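Side-chain contacts in 7,8-dihydro-6-hydroxymethylpterin pyrophosphokinase-dihydropteroate synthase (Plasmodium falciparum, PDB 6JWS), which probably catalyses two consecutive steps of folate synthesis, pyrophosphorylation of 6-hydroxymethyl-7,8-dihydropterin by ATP and condensation of the resulting diphosphate with 4-aminobenzoate to 7,8-dihydropteroate: residues B[429-434]-B[454-459]; B[54-59]-B[382-387]; B[333-338]-B[372-377]; B[461-466]-B[474-479]. The protein carries 1 engineered substitution. One frame throughout, in Å; residues are numbered along the deposited sequence.

Interaction 1 of 4, residues B[429-434]-B[454-459]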
loop_
_atom_site.group_PDB
_atom_site.type_symbol
_atom_site.label_atom_id
_atom_site.label_comp_id
_atom_site.label_asym_id
_atom_site.label_seq_id
_atom_site.Cartn_x
_atom_site.Cartn_y
_atom_site.Cartn_z
ATOM N N ILE B 429 23.734 0.179 11.824
ATOM C CA ILE B 429 23.620 0.781 13.141
ATOM C C ILE B 429 24.077 2.229 13.031
ATOM O O ILE B 429 25.195 2.461 12.548
ATOM C CB ILE B 429 24.483 0.042 14.178
ATOM C CG1 ILE B 429 24.258 -1.470 14.173
ATOM C CG2 ILE B 429 24.286 0.654 15.563
ATOM C CD1 ILE B 429 22.812 -1.867 14.307
ATOM N N ASP B 430 23.222 3.150 13.531
ATOM C CA ASP B 430 23.510 4.575 13.642
ATOM C C ASP B 430 23.879 4.898 15.089
ATOM O O ASP B 430 23.039 4.872 15.995
ATOM C CB ASP B 430 22.340 5.451 13.163
ATOM C CG ASP B 430 22.664 6.937 12.950
ATOM O OD1 ASP B 430 23.734 7.242 12.364
ATOM O OD2 ASP B 430 21.815 7.805 13.336
ATOM N N ILE B 431 25.148 5.239 15.300
ATOM C CA ILE B 431 25.581 5.557 16.648
ATOM C C ILE B 431 25.740 7.069 16.737
ATOM O O ILE B 431 26.266 7.682 15.811
ATOM C CB ILE B 431 26.887 4.822 17.011
ATOM C CG1 ILE B 431 27.199 4.953 18.504
ATOM C CG2 ILE B 431 28.060 5.330 16.177
ATOM C CD1 ILE B 431 28.395 4.114 18.944
ATOM N N GLY B 432 25.304 7.648 17.855
ATOM C CA GLY B 432 25.550 9.055 18.103
ATOM C C GLY B 432 25.795 9.361 19.581
ATOM O O GLY B 432 25.372 8.607 20.467
ATOM N N GLY B 433 26.491 10.485 19.813
ATOM C CA GLY B 433 26.763 11.008 21.139
ATOM C C GLY B 433 26.424 12.494 21.257
ATOM O O GLY B 433 26.781 13.138 22.244
ATOM N N GLU B 434 25.756 13.046 20.239
ATOM C CA GLU B 434 25.169 14.377 20.329
ATOM C C GLU B 434 23.676 14.287 20.017
ATOM O O GLU B 434 23.282 14.108 18.863
ATOM C CB GLU B 434 25.879 15.383 19.416
ATOM C CG GLU B 434 27.030 16.124 20.087
ATOM C CD GLU B 434 26.694 17.327 20.962
ATOM O OE1 GLU B 434 25.606 17.922 20.783
ATOM O OE2 GLU B 434 27.533 17.678 21.824
ATOM N N PRO B 454 34.976 5.232 22.271
ATOM C CA PRO B 454 35.209 4.015 23.062
ATOM C C PRO B 454 34.226 2.900 22.697
ATOM O O PRO B 454 34.621 1.737 22.526
ATOM C CB PRO B 454 35.073 4.464 24.540
ATOM C CG PRO B 454 35.351 5.966 24.496
ATOM C CD PRO B 454 34.835 6.421 23.136
ATOM N N VAL B 455 32.943 3.267 22.554
ATOM C CA VAL B 455 31.915 2.307 22.174
ATOM C C VAL B 455 32.282 1.653 20.847
ATOM O O VAL B 455 32.252 0.423 20.731
ATOM C CB VAL B 455 30.522 2.950 22.097
ATOM C CG1 VAL B 455 29.542 2.028 21.386
ATOM C CG2 VAL B 455 30.007 3.300 23.490
ATOM N N LEU B 456 32.662 2.477 19.862
ATOM C CA LEU B 456 32.928 1.947 18.533
ATOM C C LEU B 456 34.163 1.057 18.554
ATOM O O LEU B 456 34.209 0.090 17.785
ATOM C CB LEU B 456 33.092 3.082 17.518
ATOM C CG LEU B 456 31.788 3.721 17.038
ATOM C CD1 LEU B 456 32.063 4.942 16.178
ATOM C CD2 LEU B 456 30.927 2.710 16.294
ATOM N N GLN B 457 35.152 1.433 19.391
ATOM C CA GLN B 457 36.387 0.681 19.579
ATOM C C GLN B 457 36.092 -0.696 20.185
ATOM O O GLN B 457 36.588 -1.702 19.695
ATOM C CB GLN B 457 37.374 1.473 20.446
ATOM C CG GLN B 457 38.302 2.377 19.646
ATOM C CD GLN B 457 38.963 3.466 20.456
ATOM O OE1 GLN B 457 38.594 3.755 21.599
ATOM N NE2 GLN B 457 39.940 4.116 19.842
ATOM N N LEU B 458 35.274 -0.741 21.239
ATOM C CA LEU B 458 34.879 -1.992 21.869
ATOM C C LEU B 458 34.081 -2.855 20.885
ATOM O O LEU B 458 34.285 -4.070 20.814
ATOM C CB LEU B 458 34.090 -1.669 23.147
ATOM C CG LEU B 458 33.643 -2.866 23.996
ATOM C CD1 LEU B 458 34.822 -3.745 24.384
ATOM C CD2 LEU B 458 32.908 -2.417 25.251
ATOM N N PHE B 459 33.195 -2.228 20.090
ATOM C CA PHE B 459 32.427 -2.999 19.123
ATOM C C PHE B 459 33.352 -3.680 18.116
ATOM O O PHE B 459 33.156 -4.855 17.792
ATOM C CB PHE B 459 31.380 -2.154 18.390
ATOM C CG PHE B 459 30.662 -2.948 17.336
ATOM C CD1 PHE B 459 29.640 -3.818 17.684
ATOM C CD2 PHE B 459 31.050 -2.868 16.007
ATOM C CE1 PHE B 459 29.000 -4.576 16.713
ATOM C CE2 PHE B 459 30.410 -3.633 15.041
ATOM C CZ PHE B 459 29.392 -4.491 15.397
#
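Ile431 reaches Val455 and Leu456 through a fully extended chain: CG1 lies trans to the backbone N (chi1 -170°) and CD1 continues the zigzag (chi2 174°). This carries the CD1 methyl straight off strand 428-432 to helix 448-464. There it meets CG1 of Val455 at 3.4 Å, closer than methyl groups usually sit. The Val455 methyl is also the branch trans to its own backbone N (chi1 166°). Leu456 packs along both methyls of the isoleucine. Its CB does not point at the strand, but its isobutyl end turns in. CD2 of Leu456 lies 3.9 Å from CG2 of Ile431, and CD1 of Leu456 is 4.0 Å from the same methyl. Both branches of Ile431 are therefore engaged: CD1 meets Val455 and Leu456, CG2 meets Leu456. The side chains pass alongside one another rather than meeting end on. No hydrogen bond crosses the contact, and all three residues are buried. Leu395 of the neighbouring strand touches both Ile431 and Val455, and Ile479 of the strand on the other flank touches Leu456. This is the aliphatic layer between the parallel strands and the outer helices of a TIM barrel, here the pterin-binding synthase domain.

Interaction 2 of 4, residues B[54-59]-B[382-387]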
loop_
_atom_site.group_PDB
_atom_site.type_symbol
_atom_site.label_atom_id
_atom_site.label_comp_id
_atom_site.label_asym_id
_atom_site.label_seq_id
_atom_site.Cartn_x
_atom_site.Cartn_y
_atom_site.Cartn_z
ATOM N N LEU B 54 25.613 4.706 -10.340
ATOM C CA LEU B 54 26.023 3.419 -10.855
ATOM C C LEU B 54 24.780 2.749 -11.432
ATOM O O LEU B 54 23.691 2.932 -10.895
ATOM C CB LEU B 54 26.509 2.636 -9.637
ATOM C CG LEU B 54 27.861 1.978 -9.805
ATOM C CD1 LEU B 54 28.460 1.636 -8.442
ATOM C CD2 LEU B 54 27.694 0.721 -10.657
ATOM N N TYR B 55 24.953 1.958 -12.504
ATOM C CA TYR B 55 23.818 1.304 -13.144
ATOM C C TYR B 55 24.152 -0.129 -13.530
ATOM O O TYR B 55 25.238 -0.408 -14.019
ATOM C CB TYR B 55 23.366 2.066 -14.386
ATOM C CG TYR B 55 22.730 3.399 -14.092
ATOM C CD1 TYR B 55 21.371 3.500 -13.813
ATOM C CD2 TYR B 55 23.493 4.557 -14.065
ATOM C CE1 TYR B 55 20.787 4.730 -13.548
ATOM C CE2 TYR B 55 22.922 5.789 -13.818
ATOM C CZ TYR B 55 21.567 5.872 -13.552
ATOM O OH TYR B 55 21.018 7.096 -13.283
ATOM N N GLU B 56 23.191 -1.026 -13.319
ATOM C CA GLU B 56 23.288 -2.363 -13.870
ATOM C C GLU B 56 22.489 -2.411 -15.169
ATOM O O GLU B 56 21.282 -2.155 -15.184
ATOM C CB GLU B 56 22.772 -3.388 -12.883
ATOM C CG GLU B 56 22.537 -4.745 -13.521
ATOM C CD GLU B 56 22.038 -5.695 -12.463
ATOM O OE1 GLU B 56 22.863 -6.112 -11.622
ATOM O OE2 GLU B 56 20.822 -5.952 -12.433
ATOM N N THR B 57 23.203 -2.752 -16.241
ATOM C CA THR B 57 22.772 -2.524 -17.607
ATOM C C THR B 57 22.661 -3.855 -18.354
ATOM O O THR B 57 23.538 -4.715 -18.263
ATOM C CB THR B 57 23.744 -1.536 -18.262
ATOM O OG1 THR B 57 23.153 -0.245 -18.112
ATOM C CG2 THR B 57 24.026 -1.824 -19.719
ATOM N N VAL B 58 21.561 -4.009 -19.091
ATOM C CA VAL B 58 21.413 -5.092 -20.054
ATOM C C VAL B 58 21.692 -4.520 -21.445
ATOM O O VAL B 58 21.087 -3.518 -21.828
ATOM C CB VAL B 58 20.014 -5.742 -19.979
ATOM C CG1 VAL B 58 19.765 -6.690 -21.145
ATOM C CG2 VAL B 58 19.799 -6.468 -18.658
ATOM N N PRO B 59 22.620 -5.120 -22.234
ATOM C CA PRO B 59 22.951 -4.603 -23.567
ATOM C C PRO B 59 21.761 -4.473 -24.522
ATOM O O PRO B 59 20.675 -4.995 -24.264
ATOM C CB PRO B 59 23.998 -5.592 -24.102
ATOM C CG PRO B 59 24.572 -6.232 -22.859
ATOM C CD PRO B 59 23.420 -6.304 -21.876
ATOM N N ILE B 382 26.764 -3.340 -3.953
ATOM C CA ILE B 382 25.637 -2.882 -4.757
ATOM C C ILE B 382 24.321 -2.992 -3.975
ATOM O O ILE B 382 24.007 -4.047 -3.428
ATOM C CB ILE B 382 25.593 -3.748 -6.032
ATOM C CG1 ILE B 382 26.716 -3.386 -7.001
ATOM C CG2 ILE B 382 24.233 -3.735 -6.714
ATOM C CD1 ILE B 382 26.843 -4.413 -8.113
ATOM N N SER B 383 23.549 -1.895 -3.946
ATOM C CA SER B 383 22.148 -1.915 -3.540
ATOM C C SER B 383 21.341 -1.372 -4.714
ATOM O O SER B 383 21.702 -0.347 -5.285
ATOM C CB SER B 383 21.886 -1.065 -2.299
ATOM O OG SER B 383 22.482 -1.598 -1.119
ATOM N N TYR B 384 20.266 -2.061 -5.081
ATOM C CA TYR B 384 19.418 -1.555 -6.145
ATOM C C TYR B 384 18.456 -0.536 -5.552
ATOM O O TYR B 384 17.705 -0.871 -4.628
ATOM C CB TYR B 384 18.629 -2.697 -6.798
ATOM C CG TYR B 384 19.515 -3.715 -7.463
ATOM C CD1 TYR B 384 20.175 -3.419 -8.642
ATOM C CD2 TYR B 384 19.765 -4.938 -6.857
ATOM C CE1 TYR B 384 21.041 -4.325 -9.221
ATOM C CE2 TYR B 384 20.606 -5.872 -7.441
ATOM C CZ TYR B 384 21.245 -5.558 -8.625
ATOM O OH TYR B 384 22.066 -6.476 -9.210
ATOM N N LEU B 385 18.491 0.696 -6.088
ATOM C CA LEU B 385 17.622 1.740 -5.583
ATOM C C LEU B 385 16.180 1.238 -5.619
ATOM O O LEU B 385 15.726 0.717 -6.635
ATOM C CB LEU B 385 17.772 3.003 -6.439
ATOM C CG LEU B 385 17.113 4.239 -5.819
ATOM C CD1 LEU B 385 17.791 4.580 -4.499
ATOM C CD2 LEU B 385 17.170 5.429 -6.753
ATOM N N LYS B 386 15.475 1.396 -4.496
ATOM C CA LYS B 386 14.036 1.158 -4.398
ATOM C C LYS B 386 13.699 -0.334 -4.285
ATOM O O LYS B 386 12.522 -0.673 -4.286
ATOM C CB LYS B 386 13.183 1.867 -5.474
ATOM C CG LYS B 386 13.258 3.396 -5.576
ATOM C CD LYS B 386 13.382 4.132 -4.253
ATOM C CE LYS B 386 13.743 5.603 -4.382
ATOM N NZ LYS B 386 13.921 6.233 -3.042
ATOM N N GLU B 387 14.695 -1.218 -4.151
ATOM C CA GLU B 387 14.402 -2.647 -4.093
ATOM C C GLU B 387 14.348 -3.217 -2.674
ATOM O O GLU B 387 13.935 -4.363 -2.496
ATOM C CB GLU B 387 15.371 -3.456 -4.948
ATOM C CG GLU B 387 15.017 -3.372 -6.419
ATOM C CD GLU B 387 15.718 -4.396 -7.303
ATOM O OE1 GLU B 387 16.268 -5.422 -6.755
ATOM O OE2 GLU B 387 15.727 -4.170 -8.536
#
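The Tyr384 hydroxyl gives its proton to OE1 of Glu56 in a short hydrogen bond (OH to OE1 2.6 Å). This is the tight part. The tyrosine comes to the syn side of the carboxylate oxygen, 27° out of the carboxylate plane. OE1 lies at the edge of the ring, close to its plane, and the carboxylate and ring planes are turned 61° apart. OE2 of Glu56, 3.5 Å from the same OH, is badly angled and makes no bond. Glu56 reaches across as an extended chain, with CG trans to the backbone N (chi1 166°). The two residues stand on strands 46-57 and 382-384 of the antiparallel sheet, with strand 372-377 between them. The bond therefore spans one intervening strand. Tyr164 OH is a second partner of Glu56 OE1, so two phenols hold this buried oxygen. On the tyrosine, CG2 of Ile382 sits 4.0 Å above one ring face, toward the rim, and Lys373 makes a cation-pi contact with the ring. Toward solvent the contact is looser: past Tyr384 the chain makes a type II turn to exposed Glu387. Glu387 OE2 stays 6.7 Å from Glu56 OE2, both probably negative, and forms a salt bridge with Lys373.

Interaction 3 of 4, residues B[333-338]-B[372-377]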
loop_
_atom_site.group_PDB
_atom_site.type_symbol
_atom_site.label_atom_id
_atom_site.label_comp_id
_atom_site.label_asym_id
_atom_site.label_seq_id
_atom_site.Cartn_x
_atom_site.Cartn_y
_atom_site.Cartn_z
ATOM N N LEU B 333 24.793 10.054 -18.534
ATOM C CA LEU B 333 24.995 11.462 -18.859
ATOM C C LEU B 333 23.795 12.289 -18.398
ATOM O O LEU B 333 23.954 13.463 -18.055
ATOM C CB LEU B 333 25.182 11.635 -20.373
ATOM C CG LEU B 333 26.410 10.959 -21.008
ATOM C CD1 LEU B 333 26.418 11.140 -22.529
ATOM C CD2 LEU B 333 27.707 11.498 -20.429
ATOM N N ASN B 334 22.594 11.682 -18.410
ATOM C CA ASN B 334 21.384 12.414 -18.064
ATOM C C ASN B 334 21.413 12.820 -16.588
ATOM O O ASN B 334 20.731 13.761 -16.206
ATOM C CB ASN B 334 20.115 11.634 -18.433
ATOM C CG ASN B 334 18.824 12.321 -18.024
ATOM O OD1 ASN B 334 18.527 13.435 -18.461
ATOM N ND2 ASN B 334 18.044 11.666 -17.180
ATOM N N ASP B 335 22.165 12.081 -15.755
ATOM C CA ASP B 335 22.274 12.382 -14.333
ATOM C C ASP B 335 23.159 13.606 -14.120
ATOM O O ASP B 335 22.891 14.396 -13.217
ATOM C CB ASP B 335 22.942 11.250 -13.543
ATOM C CG ASP B 335 22.114 9.990 -13.375
ATOM O OD1 ASP B 335 20.874 10.067 -13.474
ATOM O OD2 ASP B 335 22.716 8.942 -13.159
ATOM N N MET B 336 24.215 13.729 -14.949
ATOM C CA MET B 336 25.291 14.701 -14.761
ATOM C C MET B 336 24.995 15.985 -15.528
ATOM O O MET B 336 25.053 17.056 -14.944
ATOM C CB MET B 336 26.667 14.190 -15.217
ATOM C CG MET B 336 27.028 12.803 -14.707
ATOM S SD MET B 336 28.800 12.486 -14.951
ATOM C CE MET B 336 28.942 12.720 -16.725
ATOM N N ILE B 337 24.681 15.870 -16.830
ATOM C CA ILE B 337 24.714 17.027 -17.716
ATOM C C ILE B 337 23.502 17.005 -18.638
ATOM O O ILE B 337 23.635 17.041 -19.861
ATOM C CB ILE B 337 26.041 17.080 -18.507
ATOM C CG1 ILE B 337 26.216 15.855 -19.412
ATOM C CG2 ILE B 337 27.223 17.280 -17.562
ATOM C CD1 ILE B 337 27.556 15.792 -20.138
ATOM N N PRO B 338 22.278 17.005 -18.070
ATOM C CA PRO B 338 21.057 16.876 -18.870
ATOM C C PRO B 338 20.892 17.979 -19.917
ATOM O O PRO B 338 20.308 17.744 -20.981
ATOM C CB PRO B 338 19.921 16.969 -17.831
ATOM C CG PRO B 338 20.558 17.625 -16.607
ATOM C CD PRO B 338 22.006 17.188 -16.632
ATOM N N ASN B 372 17.426 -1.709 -16.485
ATOM C CA ASN B 372 18.552 -0.792 -16.395
ATOM C C ASN B 372 18.451 -0.091 -15.043
ATOM O O ASN B 372 17.798 0.942 -14.930
ATOM C CB ASN B 372 18.605 0.157 -17.594
ATOM C CG ASN B 372 18.917 -0.569 -18.884
ATOM O OD1 ASN B 372 20.045 -1.005 -19.086
ATOM N ND2 ASN B 372 17.928 -0.727 -19.751
ATOM N N LYS B 373 19.052 -0.709 -14.023
ATOM C CA LYS B 373 18.732 -0.422 -12.632
ATOM C C LYS B 373 19.734 0.567 -12.039
ATOM O O LYS B 373 20.954 0.357 -12.100
ATOM C CB LYS B 373 18.744 -1.711 -11.815
ATOM C CG LYS B 373 17.662 -2.716 -12.190
ATOM C CD LYS B 373 17.545 -3.823 -11.160
ATOM C CE LYS B 373 16.522 -4.896 -11.483
ATOM N NZ LYS B 373 16.556 -5.962 -10.448
ATOM N N ARG B 374 19.182 1.630 -11.439
ATOM C CA ARG B 374 19.942 2.577 -10.634
ATOM C C ARG B 374 20.461 1.895 -9.361
ATOM O O ARG B 374 19.723 1.206 -8.647
ATOM C CB ARG B 374 19.091 3.826 -10.376
ATOM C CG ARG B 374 19.812 4.936 -9.612
ATOM C CD ARG B 374 19.817 6.207 -10.432
ATOM N NE ARG B 374 18.557 6.871 -10.344
ATOM C CZ ARG B 374 17.968 7.549 -11.304
ATOM N NH1 ARG B 374 18.524 7.676 -12.495
ATOM N NH2 ARG B 374 16.787 8.087 -11.056
ATOM N N ILE B 375 21.748 2.111 -9.064
ATOM C CA ILE B 375 22.383 1.517 -7.897
ATOM C C ILE B 375 22.852 2.620 -6.947
ATOM O O ILE B 375 23.368 3.639 -7.396
ATOM C CB ILE B 375 23.565 0.648 -8.367
ATOM C CG1 ILE B 375 23.089 -0.663 -9.004
ATOM C CG2 ILE B 375 24.555 0.402 -7.235
ATOM C CD1 ILE B 375 24.172 -1.357 -9.822
ATOM N N TYR B 376 22.743 2.372 -5.627
ATOM C CA TYR B 376 23.433 3.205 -4.644
ATOM C C TYR B 376 24.352 2.319 -3.797
ATOM O O TYR B 376 24.173 1.099 -3.789
ATOM C CB TYR B 376 22.440 4.016 -3.795
ATOM C CG TYR B 376 21.651 3.195 -2.805
ATOM C CD1 TYR B 376 20.536 2.485 -3.218
ATOM C CD2 TYR B 376 22.005 3.107 -1.461
ATOM C CE1 TYR B 376 19.771 1.743 -2.336
ATOM C CE2 TYR B 376 21.256 2.350 -0.563
ATOM C CZ TYR B 376 20.127 1.669 -1.002
ATOM O OH TYR B 376 19.346 0.901 -0.178
ATOM N N VAL B 377 25.314 2.929 -3.072
ATOM C CA VAL B 377 26.250 2.126 -2.284
ATOM C C VAL B 377 26.290 2.604 -0.828
ATOM O O VAL B 377 26.478 3.792 -0.555
ATOM C CB VAL B 377 27.657 2.077 -2.919
ATOM C CG1 VAL B 377 28.653 1.298 -2.067
ATOM C CG2 VAL B 377 27.616 1.487 -4.320
#
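Asp335 and Arg374 face each other from a helix and a strand whose backbones stay well apart. The nearest CA atoms, those of Asp335 and Arg374, are 10.7 Å from each other. Segment 333-338 lies on helix 327-336 and runs on past it; Ile337 N bonds to Leu333 O at 2.8 Å. Segment 372-377 is an extended strand of the antiparallel sheet. The gap is closed by the arginine chain, and both CB atoms point across it. Arg374 leaves the strand with CG trans to its backbone N (chi1 -176°). Its chain then bends at chi2 and chi3, which brings NH1 round to the aspartate. OD1 of Asp335 lies 3.5 Å from NH1 of Arg374. The oxygen is well out of the guanidinium plane, and the two flat groups are turned 65° apart. The bridge is therefore purely electrostatic, with no hydrogen bond. The firmer partners of both groups lie beside the pair. Tyr55 OH bonds to OD2 of Asp335 and to NH1 of Arg374, and so links acid and base. OD2 also takes the backbone N-H of Tyr53, while NH2 of Arg374 forms a salt bridge with Glu599. The contact is a partly exposed polar cluster where a helix packs on the antiparallel sheet of the alpha+beta pyrophosphokinase fold.

Interaction 4 of 4, residues B[461-466]-B[474-479]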
loop_
_atom_site.group_PDB
_atom_site.type_symbol
_atom_site.label_atom_id
_atom_site.label_comp_id
_atom_site.label_asym_id
_atom_site.label_seq_id
_atom_site.Cartn_x
_atom_site.Cartn_y
_atom_site.Cartn_z
ATOM N N LYS B 461 36.426 -4.523 18.476
ATOM C CA LYS B 461 37.185 -5.555 19.162
ATOM C C LYS B 461 36.340 -6.820 19.321
ATOM O O LYS B 461 36.797 -7.907 18.981
ATOM C CB LYS B 461 37.751 -5.018 20.484
ATOM C CG LYS B 461 38.517 -6.021 21.335
ATOM C CD LYS B 461 38.502 -5.674 22.816
ATOM C CE LYS B 461 38.234 -6.867 23.718
ATOM N NZ LYS B 461 37.554 -6.478 24.980
ATOM N N GLU B 462 35.108 -6.676 19.822
ATOM C CA GLU B 462 34.206 -7.808 19.988
ATOM C C GLU B 462 33.873 -8.449 18.638
ATOM O O GLU B 462 33.803 -9.674 18.525
ATOM C CB GLU B 462 32.926 -7.412 20.725
ATOM C CG GLU B 462 33.143 -6.859 22.124
ATOM C CD GLU B 462 33.741 -7.795 23.170
ATOM O OE1 GLU B 462 34.761 -8.466 22.874
ATOM O OE2 GLU B 462 33.197 -7.841 24.294
ATOM N N TRP B 463 33.651 -7.632 17.604
ATOM C CA TRP B 463 33.317 -8.209 16.314
ATOM C C TRP B 463 34.453 -9.114 15.860
ATOM O O TRP B 463 34.206 -10.194 15.334
ATOM C CB TRP B 463 33.000 -7.158 15.236
ATOM C CG TRP B 463 32.584 -7.826 13.962
ATOM C CD1 TRP B 463 33.365 -8.092 12.876
ATOM C CD2 TRP B 463 31.305 -8.425 13.691
ATOM N NE1 TRP B 463 32.650 -8.777 11.930
ATOM C CE2 TRP B 463 31.385 -8.999 12.406
ATOM C CE3 TRP B 463 30.095 -8.507 14.395
ATOM C CZ2 TRP B 463 30.302 -9.637 11.812
ATOM C CZ3 TRP B 463 29.020 -9.141 13.809
ATOM C CH2 TRP B 463 29.129 -9.694 12.532
ATOM N N ASN B 464 35.682 -8.618 16.041
ATOM C CA ASN B 464 36.893 -9.264 15.565
ATOM C C ASN B 464 37.122 -10.578 16.314
ATOM O O ASN B 464 37.690 -11.508 15.749
ATOM C CB ASN B 464 38.097 -8.325 15.658
ATOM C CG ASN B 464 38.106 -7.246 14.592
ATOM O OD1 ASN B 464 37.696 -7.478 13.456
ATOM N ND2 ASN B 464 38.593 -6.066 14.940
ATOM N N ASP B 465 36.663 -10.650 17.573
ATOM C CA ASP B 465 36.774 -11.854 18.385
ATOM C C ASP B 465 35.759 -12.884 17.890
ATOM O O ASP B 465 34.804 -13.222 18.590
ATOM C CB ASP B 465 36.611 -11.563 19.883
ATOM C CG ASP B 465 37.753 -10.797 20.539
ATOM O OD1 ASP B 465 38.725 -10.427 19.832
ATOM O OD2 ASP B 465 37.660 -10.566 21.762
ATOM N N ILE B 466 35.980 -13.352 16.656
ATOM C CA ILE B 466 35.132 -14.331 15.995
ATOM C C ILE B 466 36.000 -15.123 15.018
ATOM O O ILE B 466 36.686 -14.542 14.176
ATOM C CB ILE B 466 33.910 -13.654 15.325
ATOM C CG1 ILE B 466 32.681 -14.567 15.303
ATOM C CG2 ILE B 466 34.234 -13.087 13.944
ATOM C CD1 ILE B 466 31.981 -14.688 16.641
ATOM N N ASP B 474 30.526 -12.192 6.189
ATOM C CA ASP B 474 29.969 -10.988 5.591
ATOM C C ASP B 474 28.641 -10.608 6.250
ATOM O O ASP B 474 27.822 -9.920 5.641
ATOM C CB ASP B 474 29.894 -11.089 4.060
ATOM C CG ASP B 474 29.058 -12.249 3.541
ATOM O OD1 ASP B 474 27.879 -12.358 3.943
ATOM O OD2 ASP B 474 29.592 -13.035 2.728
ATOM N N ALA B 475 28.441 -11.040 7.504
ATOM C CA ALA B 475 27.247 -10.684 8.259
ATOM C C ALA B 475 27.466 -9.376 9.031
ATOM O O ALA B 475 26.662 -9.018 9.895
ATOM C CB ALA B 475 26.850 -11.824 9.169
ATOM N N LYS B 476 28.550 -8.656 8.698
ATOM C CA LYS B 476 28.930 -7.474 9.456
ATOM C C LYS B 476 27.971 -6.330 9.140
ATOM O O LYS B 476 27.735 -6.026 7.974
ATOM C CB LYS B 476 30.386 -7.062 9.219
ATOM C CG LYS B 476 30.912 -6.060 10.240
ATOM C CD LYS B 476 32.346 -5.647 10.007
ATOM C CE LYS B 476 32.899 -4.786 11.120
ATOM N NZ LYS B 476 34.044 -3.972 10.649
ATOM N N PRO B 477 27.376 -5.689 10.173
ATOM C CA PRO B 477 26.510 -4.538 9.960
ATOM C C PRO B 477 27.361 -3.352 9.530
ATOM O O PRO B 477 28.531 -3.248 9.879
ATOM C CB PRO B 477 25.830 -4.293 11.313
ATOM C CG PRO B 477 26.779 -4.916 12.315
ATOM C CD PRO B 477 27.494 -6.046 11.596
ATOM N N ILE B 478 26.761 -2.522 8.683
ATOM C CA ILE B 478 27.313 -1.247 8.279
ATOM C C ILE B 478 27.157 -0.327 9.480
ATOM O O ILE B 478 26.154 -0.405 10.195
ATOM C CB ILE B 478 26.530 -0.792 7.035
ATOM C CG1 ILE B 478 26.574 -1.885 5.958
ATOM C CG2 ILE B 478 27.032 0.540 6.523
ATOM C CD1 ILE B 478 25.760 -1.594 4.715
ATOM N N ILE B 479 28.176 0.502 9.729
ATOM C CA ILE B 479 28.144 1.411 10.866
ATOM C C ILE B 479 28.023 2.846 10.363
ATOM O O ILE B 479 28.865 3.329 9.600
ATOM C CB ILE B 479 29.379 1.232 11.781
ATOM C CG1 ILE B 479 29.532 -0.207 12.291
ATOM C CG2 ILE B 479 29.348 2.216 12.937
ATOM C CD1 ILE B 479 28.278 -0.749 12.944
#
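This is a CH-pi and apolar contact between Trp463, near the C-terminal end of helix 448-464, and the loop that leads into strand 478-482. It lies at the N-terminal end of strand 478-482, the second strand of the beta-alpha-beta crossover formed by 428-432, 448-464 and 478-482 in the synthase barrel. The indole carries most of the contact. CG of Trp463 is trans to the backbone N (chi1 -177°), and this swings the ring off the helix toward the loop. Lys476 lies across one ring face with its chain extended. Its CG is 3.9 Å from the centroid of the five-membered ring and 23° off the ring normal, a clear CH-pi position. Its CE continues over the pyrrole side, 3.8 Å from CD1 of Trp463. The start of the residue covers the benzene side, where CA of Lys476 is 3.5 Å from CZ2 of Trp463. Pro477 adds to the same face, with its CD 4.1 Å from CZ3 of Trp463. Ala475 gives a backbone contact at the far end of the ring: its O is 3.7 Å from CH2 of Trp463 and approaches obliquely. Phe419 of helix 411-424 also touches the tryptophan. Pro477 is buried and also packs on Phe459, one helical turn before Trp463, while Ala475 is exposed. No hydrogen bond joins the two segments. The attraction is thus dispersion, strengthened by the lysine methylenes, whose hydrogens are probably slightly polarised by the ammonium group at the end of the chain. The ring meets the aliphatic part of Lys476, not its ammonium group.

Interactions 1 and 4 form one continuous patch of the synthase barrel. Their centres are 13 Å apart, and both use helix 448-464 against the adjacent strands 428-432 and 478-482. Ile429 N bonds to Ile478 O at 3.0 Å, and CD2 of Leu456 packs on CG2 of Ile479 at 3.7 Å. Interactions 2 and 3 share the antiparallel sheet, with centres 10 Å apart. Strand 372-377 neighbours both strands of interaction 2, and Tyr55 of segment 54-59 joins the contacts, OH to Asp335 OD2 at 2.5 Å. The centres of interactions 1 and 2 are 31 Å apart. The side chain of Ile431 in interaction 1 is about 11 Å from bound pteroic acid. None of the four lies at an annotated binding site.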